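Local coordinates for CBS domain-containing protein (Thermoplasma acidophilum DSM 1728, PDB 1PVM) that is of unknown function but joins a pair of CBS domains to a zinc-ribbon-like domain that binds a metal ion such as iron, at residues B[152-158]-B[175-181]; B[63-69]-B[167-173]; B[85-90]-B[109-114]. All blocks are in the same frame, centred on the assembly; numbering follows the deposited sequence.

Contact 1 of 3, residues B[152-158]-B[175-181]; sequences CPKCGVG and CSNPACD. With HG (mercury (II) ion), chain D.
Two cysteine-bearing loops, 152-158 and 175-181, close on one metal ion in the manner of a zinc ribbon. Mercury in this crystal is held by Cys152 SG and Cys180 SG at 2.5 Å and by Cys155 SG and Cys175 SG at 2.6 Å. Cys152, Cys175 and Cys180 are t rotamers, Cys155 p.

Within the loops, hydrogen bonds run from Gly158 N (3.3 Å) and Val157 N (3.6 Å) to Cys155 SG and from Asn177 N to Cys175 SG (3.2 Å). Across them, Asn177 ND2 (chi1 t) donates to Cys155 SG (3.3 Å).

Neither loop is regular; the nearest CA pairs are Gly158-Asn177 (4.5 Å) and Cys155-Cys180 (6.9 Å). Gly156 has positive phi (73°), Asn177 to Cys180 form a type I turn, and Asn177 OD1 takes Ala179 N (3.0 Å) in an Asx turn. Gly158 lies so close, its CA 3.5 Å from Cys175 SG, that a CB would clash.

Farther from the metal, all-t Lys154 donates from NZ to Asp181 O (2.9 Å), and a water bridges NZ to Asp181 N.

Four thiolates, Cys155 and Cys175 also accepting clear N-H...S bonds, suit soft or borderline cations, consistent with Fe(2+) seen in another crystal of this protein and the predicted zinc.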
loop_
_atom_site.group_PDB
_atom_site.type_symbol
_atom_site.label_atom_id
_atom_site.label_comp_id
_atom_site.label_asym_id
_atom_site.label_seq_id
_atom_site.Cartn_x
_atom_site.Cartn_y
_atom_site.Cartn_z
ATOM N N CYS B 152 -5.124 -1.129 -22.990
ATOM C CA CYS B 152 -6.415 -0.600 -23.406
ATOM C C CYS B 152 -7.501 -1.661 -23.542
ATOM O O CYS B 152 -7.307 -2.667 -24.217
ATOM C CB CYS B 152 -6.255 0.119 -24.739
ATOM S SG CYS B 152 -7.788 0.833 -25.337
ATOM N N PRO B 153 -8.667 -1.440 -22.909
ATOM C CA PRO B 153 -9.766 -2.407 -22.987
ATOM C C PRO B 153 -10.482 -2.389 -24.341
ATOM O O PRO B 153 -11.234 -3.307 -24.661
ATOM C CB PRO B 153 -10.681 -1.974 -21.844
ATOM C CG PRO B 153 -10.522 -0.497 -21.853
ATOM C CD PRO B 153 -9.028 -0.310 -22.032
ATOM N N LYS B 154 -10.241 -1.343 -25.129
ATOM C CA LYS B 154 -10.876 -1.220 -26.437
ATOM C C LYS B 154 -10.170 -2.030 -27.525
ATOM O O LYS B 154 -10.814 -2.786 -28.251
ATOM C CB LYS B 154 -10.948 0.253 -26.856
ATOM C CG LYS B 154 -11.687 0.488 -28.168
ATOM C CD LYS B 154 -11.714 1.963 -28.529
ATOM C CE LYS B 154 -12.474 2.207 -29.818
ATOM N NZ LYS B 154 -12.526 3.663 -30.143
ATOM N N CYS B 155 -8.853 -1.880 -27.640
ATOM C CA CYS B 155 -8.101 -2.611 -28.654
ATOM C C CYS B 155 -7.281 -3.741 -28.039
ATOM O O CYS B 155 -6.800 -4.628 -28.749
ATOM C CB CYS B 155 -7.181 -1.662 -29.433
ATOM S SG CYS B 155 -5.795 -0.974 -28.487
ATOM N N GLY B 156 -7.116 -3.694 -26.719
ATOM C CA GLY B 156 -6.370 -4.723 -26.012
ATOM C C GLY B 156 -4.860 -4.723 -26.171
ATOM O O GLY B 156 -4.167 -5.433 -25.447
ATOM N N VAL B 157 -4.335 -3.934 -27.101
ATOM C CA VAL B 157 -2.891 -3.904 -27.322
ATOM C C VAL B 157 -2.213 -2.594 -26.931
ATOM O O VAL B 157 -1.019 -2.575 -26.618
ATOM C CB VAL B 157 -2.555 -4.190 -28.797
ATOM C CG1 VAL B 157 -2.902 -5.618 -29.133
ATOM C CG2 VAL B 157 -3.323 -3.244 -29.694
ATOM N N GLY B 158 -2.973 -1.506 -26.949
ATOM C CA GLY B 158 -2.411 -0.215 -26.608
ATOM C C GLY B 158 -2.116 -0.066 -25.131
ATOM O O GLY B 158 -2.732 -0.722 -24.291
ATOM N N CYS B 175 -5.021 5.704 -24.633
ATOM C CA CYS B 175 -4.372 4.591 -25.310
ATOM C C CYS B 175 -3.256 5.090 -26.230
ATOM O O CYS B 175 -3.426 6.075 -26.956
ATOM C CB CYS B 175 -5.395 3.814 -26.128
ATOM S SG CYS B 175 -4.645 2.479 -27.071
ATOM N N SER B 176 -2.121 4.400 -26.203
ATOM C CA SER B 176 -0.978 4.778 -27.028
ATOM C C SER B 176 -1.040 4.175 -28.432
ATOM O O SER B 176 -0.172 4.444 -29.260
ATOM C CB SER B 176 0.319 4.338 -26.353
ATOM O OG SER B 176 0.392 2.924 -26.314
ATOM N N ASN B 177 -2.051 3.353 -28.695
ATOM C CA ASN B 177 -2.203 2.736 -30.012
ATOM C C ASN B 177 -2.634 3.814 -31.016
ATOM O O ASN B 177 -3.706 4.407 -30.882
ATOM C CB ASN B 177 -3.258 1.624 -29.953
ATOM C CG ASN B 177 -3.417 0.882 -31.278
ATOM O OD1 ASN B 177 -2.923 1.319 -32.317
ATOM N ND2 ASN B 177 -4.122 -0.241 -31.240
ATOM N N PRO B 178 -1.795 4.082 -32.031
ATOM C CA PRO B 178 -2.101 5.093 -33.051
ATOM C C PRO B 178 -3.434 4.845 -33.752
ATOM O O PRO B 178 -4.208 5.774 -33.980
ATOM C CB PRO B 178 -0.920 4.978 -34.014
ATOM C CG PRO B 178 0.201 4.558 -33.117
ATOM C CD PRO B 178 -0.460 3.502 -32.260
ATOM N N ALA B 179 -3.692 3.582 -34.083
ATOM C CA ALA B 179 -4.918 3.198 -34.771
ATOM C C ALA B 179 -6.133 3.206 -33.859
ATOM O O ALA B 179 -7.251 2.966 -34.314
ATOM C CB ALA B 179 -4.752 1.817 -35.396
ATOM N N CYS B 180 -5.924 3.481 -32.575
ATOM C CA CYS B 180 -7.039 3.504 -31.637
ATOM C C CYS B 180 -7.285 4.853 -30.997
ATOM O O CYS B 180 -6.356 5.599 -30.688
ATOM C CB CYS B 180 -6.846 2.478 -30.521
ATOM S SG CYS B 180 -8.274 2.403 -29.400
ATOM N N ASP B 181 -8.563 5.142 -30.788
ATOM C CA ASP B 181 -8.995 6.382 -30.173
ATOM C C ASP B 181 -9.758 6.017 -28.903
ATOM O O ASP B 181 -10.973 5.841 -28.932
ATOM C CB ASP B 181 -9.904 7.144 -31.139
ATOM C CG ASP B 181 -10.376 8.468 -30.579
ATOM O OD1 ASP B 181 -9.516 9.299 -30.208
ATOM O OD2 ASP B 181 -11.607 8.681 -30.516
HETATM HG HG HG D . -6.837 1.267 -27.624
HETATM O O HOH W 1 -10.502 3.804 -32.324
#

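Contact 2 of 3, residues B[63-69]-B[167-173]; sequences KRFIPRN and KGEIKVF
The guanidinium of Arg64 lies over the ring face of Phe173 in a cation-pi contact, its CZ 3.5 Å from the ring centroid and 17° off the normal. This is a domain interface: the end of CBS helix 58-65 meets strand 170-175 of the zinc-ribbon-like domain. Arg64 (chi1 m, chi2 t) reaches Phe173 (chi1 -90°) from the helix, while Arg68 (chi2 and chi3 t) comes to the ring edge, its NH2 3.8 Å from Phe173 CD1; that NH2 also hydrogen-bonds to Glu184 O at the C-terminus.

Residues 66-68 form a 3-10 turn, and Asn69 takes left-handed backbone angles (53°/58°). The closest CA pair is Arg68 with Ile170, 4.7 Å apart. Here Pro67 O accepts Ile170 N at 2.8 Å, with Glu169 CA at 3.2 Å from the same Pro67 O as a CA-H...O contact. Pro67 CB packs 3.5 Å from Ile170 CD1.

One water links Arg68 O to Ile170 O; another links Arg68 NH1 to Lys171 O. Asn69 ND2 also bonds Asp73 of the second subunit, so the interface adjoins the dimer contact. Within the pair, Asn69 ND2 (chi1 t) donates to Glu169 OE2 at 2.9 Å.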
loop_
_atom_site.group_PDB
_atom_site.type_symbol
_atom_site.label_atom_id
_atom_site.label_comp_id
_atom_site.label_asym_id
_atom_site.label_seq_id
_atom_site.Cartn_x
_atom_site.Cartn_y
_atom_site.Cartn_z
ATOM N N LYS B 63 -1.476 5.206 -7.204
ATOM C CA LYS B 63 -0.962 5.629 -8.507
ATOM C C LYS B 63 -2.004 6.085 -9.519
ATOM O O LYS B 63 -1.757 7.004 -10.299
ATOM C CB LYS B 63 -0.152 4.491 -9.147
ATOM C CG LYS B 63 1.161 4.141 -8.455
ATOM C CD LYS B 63 2.265 5.142 -8.767
ATOM C CE LYS B 63 2.617 5.158 -10.249
ATOM N NZ LYS B 63 3.767 6.066 -10.547
ATOM N N ARG B 64 -3.170 5.449 -9.510
ATOM C CA ARG B 64 -4.182 5.776 -10.498
ATOM C C ARG B 64 -5.461 6.437 -10.013
ATOM O O ARG B 64 -6.205 6.995 -10.816
ATOM C CB ARG B 64 -4.491 4.515 -11.300
ATOM C CG ARG B 64 -3.219 3.872 -11.833
ATOM C CD ARG B 64 -3.484 2.543 -12.500
ATOM N NE ARG B 64 -3.143 2.584 -13.917
ATOM C CZ ARG B 64 -3.798 3.302 -14.824
ATOM N NH1 ARG B 64 -4.835 4.044 -14.463
ATOM N NH2 ARG B 64 -3.416 3.273 -16.095
ATOM N N PHE B 65 -5.737 6.381 -8.715
ATOM C CA PHE B 65 -6.937 7.041 -8.213
ATOM C C PHE B 65 -6.644 8.419 -7.624
ATOM O O PHE B 65 -7.225 9.413 -8.045
ATOM C CB PHE B 65 -7.643 6.219 -7.140
ATOM C CG PHE B 65 -8.660 7.014 -6.370
ATOM C CD1 PHE B 65 -9.853 7.406 -6.968
ATOM C CD2 PHE B 65 -8.393 7.433 -5.071
ATOM C CE1 PHE B 65 -10.765 8.210 -6.284
ATOM C CE2 PHE B 65 -9.294 8.236 -4.380
ATOM C CZ PHE B 65 -10.482 8.624 -4.988
ATOM N N ILE B 66 -5.755 8.476 -6.640
ATOM C CA ILE B 66 -5.452 9.750 -6.002
ATOM C C ILE B 66 -5.120 10.876 -6.994
ATOM O O ILE B 66 -5.631 11.986 -6.857
ATOM C CB ILE B 66 -4.302 9.608 -4.976
ATOM C CG1 ILE B 66 -4.683 8.591 -3.887
ATOM C CG2 ILE B 66 -4.005 10.956 -4.333
ATOM C CD1 ILE B 66 -5.847 9.000 -3.004
ATOM N N PRO B 67 -4.279 10.606 -8.012
ATOM C CA PRO B 67 -3.937 11.661 -8.977
ATOM C C PRO B 67 -5.099 12.261 -9.776
ATOM O O PRO B 67 -4.952 13.327 -10.371
ATOM C CB PRO B 67 -2.899 10.987 -9.872
ATOM C CG PRO B 67 -2.230 10.013 -8.927
ATOM C CD PRO B 67 -3.429 9.420 -8.222
ATOM N N ARG B 68 -6.245 11.586 -9.796
ATOM C CA ARG B 68 -7.414 12.105 -10.512
ATOM C C ARG B 68 -8.089 13.206 -9.689
ATOM O O ARG B 68 -8.889 13.990 -10.212
ATOM C CB ARG B 68 -8.428 10.986 -10.783
ATOM C CG ARG B 68 -8.082 10.083 -11.956
ATOM C CD ARG B 68 -9.115 8.975 -12.106
ATOM N NE ARG B 68 -8.882 8.144 -13.284
ATOM C CZ ARG B 68 -9.231 8.472 -14.525
ATOM N NH1 ARG B 68 -9.841 9.625 -14.768
ATOM N NH2 ARG B 68 -8.966 7.641 -15.526
ATOM N N ASN B 69 -7.774 13.247 -8.399
ATOM C CA ASN B 69 -8.329 14.242 -7.488
ATOM C C ASN B 69 -9.857 14.301 -7.523
ATOM O O ASN B 69 -10.450 15.349 -7.792
ATOM C CB ASN B 69 -7.732 15.621 -7.799
ATOM C CG ASN B 69 -8.059 16.648 -6.736
ATOM O OD1 ASN B 69 -8.241 16.313 -5.568
ATOM N ND2 ASN B 69 -8.115 17.912 -7.132
ATOM N N LYS B 167 -2.624 21.263 -12.978
ATOM C CA LYS B 167 -2.658 20.999 -11.544
ATOM C C LYS B 167 -1.964 19.685 -11.211
ATOM O O LYS B 167 -1.843 19.321 -10.044
ATOM C CB LYS B 167 -4.107 20.937 -11.057
ATOM C CG LYS B 167 -4.895 22.217 -11.279
ATOM C CD LYS B 167 -6.357 22.069 -10.864
ATOM C CE LYS B 167 -6.528 21.995 -9.352
ATOM N NZ LYS B 167 -5.892 20.788 -8.759
ATOM N N GLY B 168 -1.506 18.979 -12.240
ATOM C CA GLY B 168 -0.860 17.700 -12.020
ATOM C C GLY B 168 -1.900 16.601 -11.880
ATOM O O GLY B 168 -1.578 15.462 -11.539
ATOM N N GLU B 169 -3.160 16.936 -12.136
ATOM C CA GLU B 169 -4.231 15.948 -12.042
ATOM C C GLU B 169 -4.223 15.073 -13.279
ATOM O O GLU B 169 -3.944 15.553 -14.379
ATOM C CB GLU B 169 -5.607 16.620 -11.971
ATOM C CG GLU B 169 -5.810 17.635 -10.856
ATOM C CD GLU B 169 -7.149 18.344 -10.980
ATOM O OE1 GLU B 169 -7.503 18.763 -12.106
ATOM O OE2 GLU B 169 -7.851 18.491 -9.959
ATOM N N ILE B 170 -4.521 13.790 -13.106
ATOM C CA ILE B 170 -4.613 12.894 -14.249
ATOM C C ILE B 170 -6.016 13.129 -14.793
ATOM O O ILE B 170 -7.007 12.817 -14.127
ATOM C CB ILE B 170 -4.476 11.405 -13.846
ATOM C CG1 ILE B 170 -3.023 11.100 -13.480
ATOM C CG2 ILE B 170 -4.931 10.508 -14.993
ATOM C CD1 ILE B 170 -2.772 9.656 -13.118
ATOM N N LYS B 171 -6.105 13.708 -15.987
ATOM C CA LYS B 171 -7.404 13.970 -16.591
ATOM C C LYS B 171 -8.015 12.684 -17.125
ATOM O O LYS B 171 -9.187 12.397 -16.898
ATOM C CB LYS B 171 -7.271 14.993 -17.721
ATOM C CG LYS B 171 -7.736 16.381 -17.332
ATOM C CD LYS B 171 -9.178 16.329 -16.859
ATOM C CE LYS B 171 -9.706 17.697 -16.516
ATOM N NZ LYS B 171 -11.033 17.592 -15.873
ATOM N N VAL B 172 -7.202 11.919 -17.842
ATOM C CA VAL B 172 -7.626 10.645 -18.406
ATOM C C VAL B 172 -6.372 9.827 -18.642
ATOM O O VAL B 172 -5.256 10.328 -18.498
ATOM C CB VAL B 172 -8.307 10.797 -19.812
ATOM C CG1 VAL B 172 -9.521 11.706 -19.738
ATOM C CG2 VAL B 172 -7.299 11.326 -20.825
ATOM N N PHE B 173 -6.571 8.558 -18.975
ATOM C CA PHE B 173 -5.475 7.683 -19.349
ATOM C C PHE B 173 -5.851 7.467 -20.804
ATOM O O PHE B 173 -6.996 7.130 -21.115
ATOM C CB PHE B 173 -5.478 6.365 -18.569
ATOM C CG PHE B 173 -4.692 6.428 -17.288
ATOM C CD1 PHE B 173 -5.290 6.864 -16.109
ATOM C CD2 PHE B 173 -3.338 6.109 -17.274
ATOM C CE1 PHE B 173 -4.551 6.988 -14.933
ATOM C CE2 PHE B 173 -2.591 6.232 -16.098
ATOM C CZ PHE B 173 -3.205 6.675 -14.928
HETATM O O HOH W 2 -8.993 14.139 -12.895
HETATM O O HOH W 3 -11.496 10.677 -16.519
HETATM O O HOH W 4 -10.776 17.195 -10.034
#

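Contact 3 of 3, residues B[85-90]-B[109-114]; sequences IPKVKS and CAVVDD
Val88 and Val111 share an apolar face with Cys109, with Val88 CG2 4.2 Å from Val111 CG2 and Val88 CG1 3.9 Å from Cys109 SG. They belong to parallel strands 87-89 and 108-112 of the second CBS domain, joined through helix 94-104 as a beta-alpha-beta unit; Tyr100 of that helix covers Val88 and Cys109. Val88 is m, Val111 t and Cys109 p. On the other face, Ala110 CB meets Ile85 CD1 at 3.6 Å, and Val112 (m) has its CG1 3.6 Å from Lys87 CD.

The axes of the strand segments 87-89 and 109-112 approach to 4.6 Å, their N-to-C directions 31° apart. Register pairs Lys87 with Ala110, Val88 with Val111 and Lys89 with Val112, at CA separations of 4.5, 5.1 and 5.1 Å. A parallel ladder follows: Ala110 N to Pro86 O (2.9 Å), Val88 N to Ala110 O (3.1 Å), Val112 N to Val88 O (2.9 Å) and Ser90 N to Val112 O (2.9 Å).

Strand 118-123 flanks the other edge of 108-112, and Arg117 forms a salt bridge with Asp113. At the polar end Lys89, folded by m angles at chi1 and chi2, donates from NZ to Asp113 O at 2.9 Å.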
loop_
_atom_site.group_PDB
_atom_site.type_symbol
_atom_site.label_atom_id
_atom_site.label_comp_id
_atom_site.label_asym_id
_atom_site.label_seq_id
_atom_site.Cartn_x
_atom_site.Cartn_y
_atom_site.Cartn_z
ATOM N N ILE B 85 -5.950 -8.343 -15.984
ATOM C CA ILE B 85 -5.593 -8.913 -14.693
ATOM C C ILE B 85 -4.211 -9.566 -14.689
ATOM O O ILE B 85 -3.899 -10.391 -15.548
ATOM C CB ILE B 85 -6.667 -9.944 -14.207
ATOM C CG1 ILE B 85 -6.368 -10.354 -12.761
ATOM C CG2 ILE B 85 -6.705 -11.165 -15.128
ATOM C CD1 ILE B 85 -7.507 -11.102 -12.081
ATOM N N PRO B 86 -3.343 -9.161 -13.744
ATOM C CA PRO B 86 -1.996 -9.744 -13.656
ATOM C C PRO B 86 -2.188 -11.187 -13.208
ATOM O O PRO B 86 -2.967 -11.448 -12.290
ATOM C CB PRO B 86 -1.318 -8.903 -12.576
ATOM C CG PRO B 86 -2.024 -7.582 -12.666
ATOM C CD PRO B 86 -3.469 -7.985 -12.865
ATOM N N LYS B 87 -1.491 -12.129 -13.829
ATOM C CA LYS B 87 -1.694 -13.516 -13.437
ATOM C C LYS B 87 -0.574 -14.474 -13.811
ATOM O O LYS B 87 0.229 -14.201 -14.705
ATOM C CB LYS B 87 -3.005 -14.015 -14.049
ATOM C CG LYS B 87 -2.981 -14.103 -15.572
ATOM C CD LYS B 87 -4.373 -14.376 -16.133
ATOM C CE LYS B 87 -4.310 -14.816 -17.588
ATOM N NZ LYS B 87 -3.557 -13.857 -18.425
ATOM N N VAL B 88 -0.534 -15.597 -13.098
ATOM C CA VAL B 88 0.437 -16.662 -13.340
ATOM C C VAL B 88 -0.349 -17.974 -13.301
ATOM O O VAL B 88 -1.439 -18.030 -12.729
ATOM C CB VAL B 88 1.545 -16.718 -12.252
ATOM C CG1 VAL B 88 2.370 -15.442 -12.275
ATOM C CG2 VAL B 88 0.929 -16.946 -10.875
ATOM N N LYS B 89 0.189 -19.018 -13.923
ATOM C CA LYS B 89 -0.472 -20.318 -13.927
ATOM C C LYS B 89 -0.298 -21.008 -12.582
ATOM O O LYS B 89 0.717 -20.828 -11.904
ATOM C CB LYS B 89 0.084 -21.198 -15.044
ATOM C CG LYS B 89 -0.434 -20.823 -16.420
ATOM C CD LYS B 89 -1.937 -21.085 -16.518
ATOM C CE LYS B 89 -2.502 -20.677 -17.877
ATOM N NZ LYS B 89 -3.948 -21.029 -18.017
ATOM N N SER B 90 -1.293 -21.810 -12.206
ATOM C CA SER B 90 -1.282 -22.517 -10.930
ATOM C C SER B 90 -0.125 -23.494 -10.748
ATOM O O SER B 90 0.184 -23.878 -9.622
ATOM C CB SER B 90 -2.606 -23.260 -10.729
ATOM O OG SER B 90 -2.796 -24.240 -11.735
ATOM N N CYS B 109 -0.615 -10.987 -7.493
ATOM C CA CYS B 109 -1.246 -11.233 -8.779
ATOM C C CYS B 109 -2.214 -12.392 -8.630
ATOM O O CYS B 109 -2.204 -13.090 -7.618
ATOM C CB CYS B 109 -0.201 -11.563 -9.855
ATOM S SG CYS B 109 0.653 -13.148 -9.644
ATOM N N ALA B 110 -3.055 -12.591 -9.637
ATOM C CA ALA B 110 -4.020 -13.675 -9.602
ATOM C C ALA B 110 -3.340 -14.952 -10.066
ATOM O O ALA B 110 -2.276 -14.913 -10.683
ATOM C CB ALA B 110 -5.204 -13.355 -10.511
ATOM N N VAL B 111 -3.953 -16.082 -9.740
ATOM C CA VAL B 111 -3.445 -17.382 -10.154
ATOM C C VAL B 111 -4.579 -17.998 -10.961
ATOM O O VAL B 111 -5.727 -18.003 -10.511
ATOM C CB VAL B 111 -3.139 -18.285 -8.942
ATOM C CG1 VAL B 111 -2.654 -19.651 -9.420
ATOM C CG2 VAL B 111 -2.096 -17.621 -8.043
ATOM N N VAL B 112 -4.273 -18.480 -12.163
ATOM C CA VAL B 112 -5.296 -19.091 -13.006
ATOM C C VAL B 112 -4.950 -20.547 -13.279
ATOM O O VAL B 112 -3.771 -20.917 -13.306
ATOM C CB VAL B 112 -5.453 -18.345 -14.370
ATOM C CG1 VAL B 112 -5.998 -16.942 -14.137
ATOM C CG2 VAL B 112 -4.109 -18.277 -15.108
ATOM N N ASP B 113 -5.972 -21.378 -13.455
ATOM C CA ASP B 113 -5.726 -22.781 -13.754
ATOM C C ASP B 113 -5.618 -22.958 -15.266
ATOM O O ASP B 113 -5.761 -21.997 -16.029
ATOM C CB ASP B 113 -6.834 -23.685 -13.194
ATOM C CG ASP B 113 -8.215 -23.341 -13.731
ATOM O OD1 ASP B 113 -8.312 -22.597 -14.731
ATOM O OD2 ASP B 113 -9.211 -23.835 -13.154
ATOM N N ASP B 114 -5.359 -24.189 -15.690
ATOM C CA ASP B 114 -5.219 -24.514 -17.104
ATOM C C ASP B 114 -6.363 -23.932 -17.946
ATOM O O ASP B 114 -6.118 -23.254 -18.944
ATOM C CB ASP B 114 -5.132 -26.036 -17.258
ATOM C CG ASP B 114 -4.778 -26.462 -18.661
ATOM O OD1 ASP B 114 -5.663 -26.431 -19.541
ATOM O OD2 ASP B 114 -3.606 -26.826 -18.884
#

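Overall arrangement
A modular chain is held together at different levels. Contact 3 lies within the second CBS domain, contact 1 within the zinc-ribbon-like domain, and contact 2 bridges the first CBS domain to that ribbon. Along the chain, contact 3 falls between the two segments of contact 2 and is complete before contact 1 begins; contacts 1 and 2 cross. Strand 170-175 links these two directly, running from the CBS interface to the metal loop, with centres 20 Å apart. Contact 3 is centred 24 Å from contact 1 and, across the chain's centre, 29 Å from contact 2. Thus contact 2 ties the metal-binding domain to the first CBS domain, while contacts 1 and 3 each hold one domain's own fold.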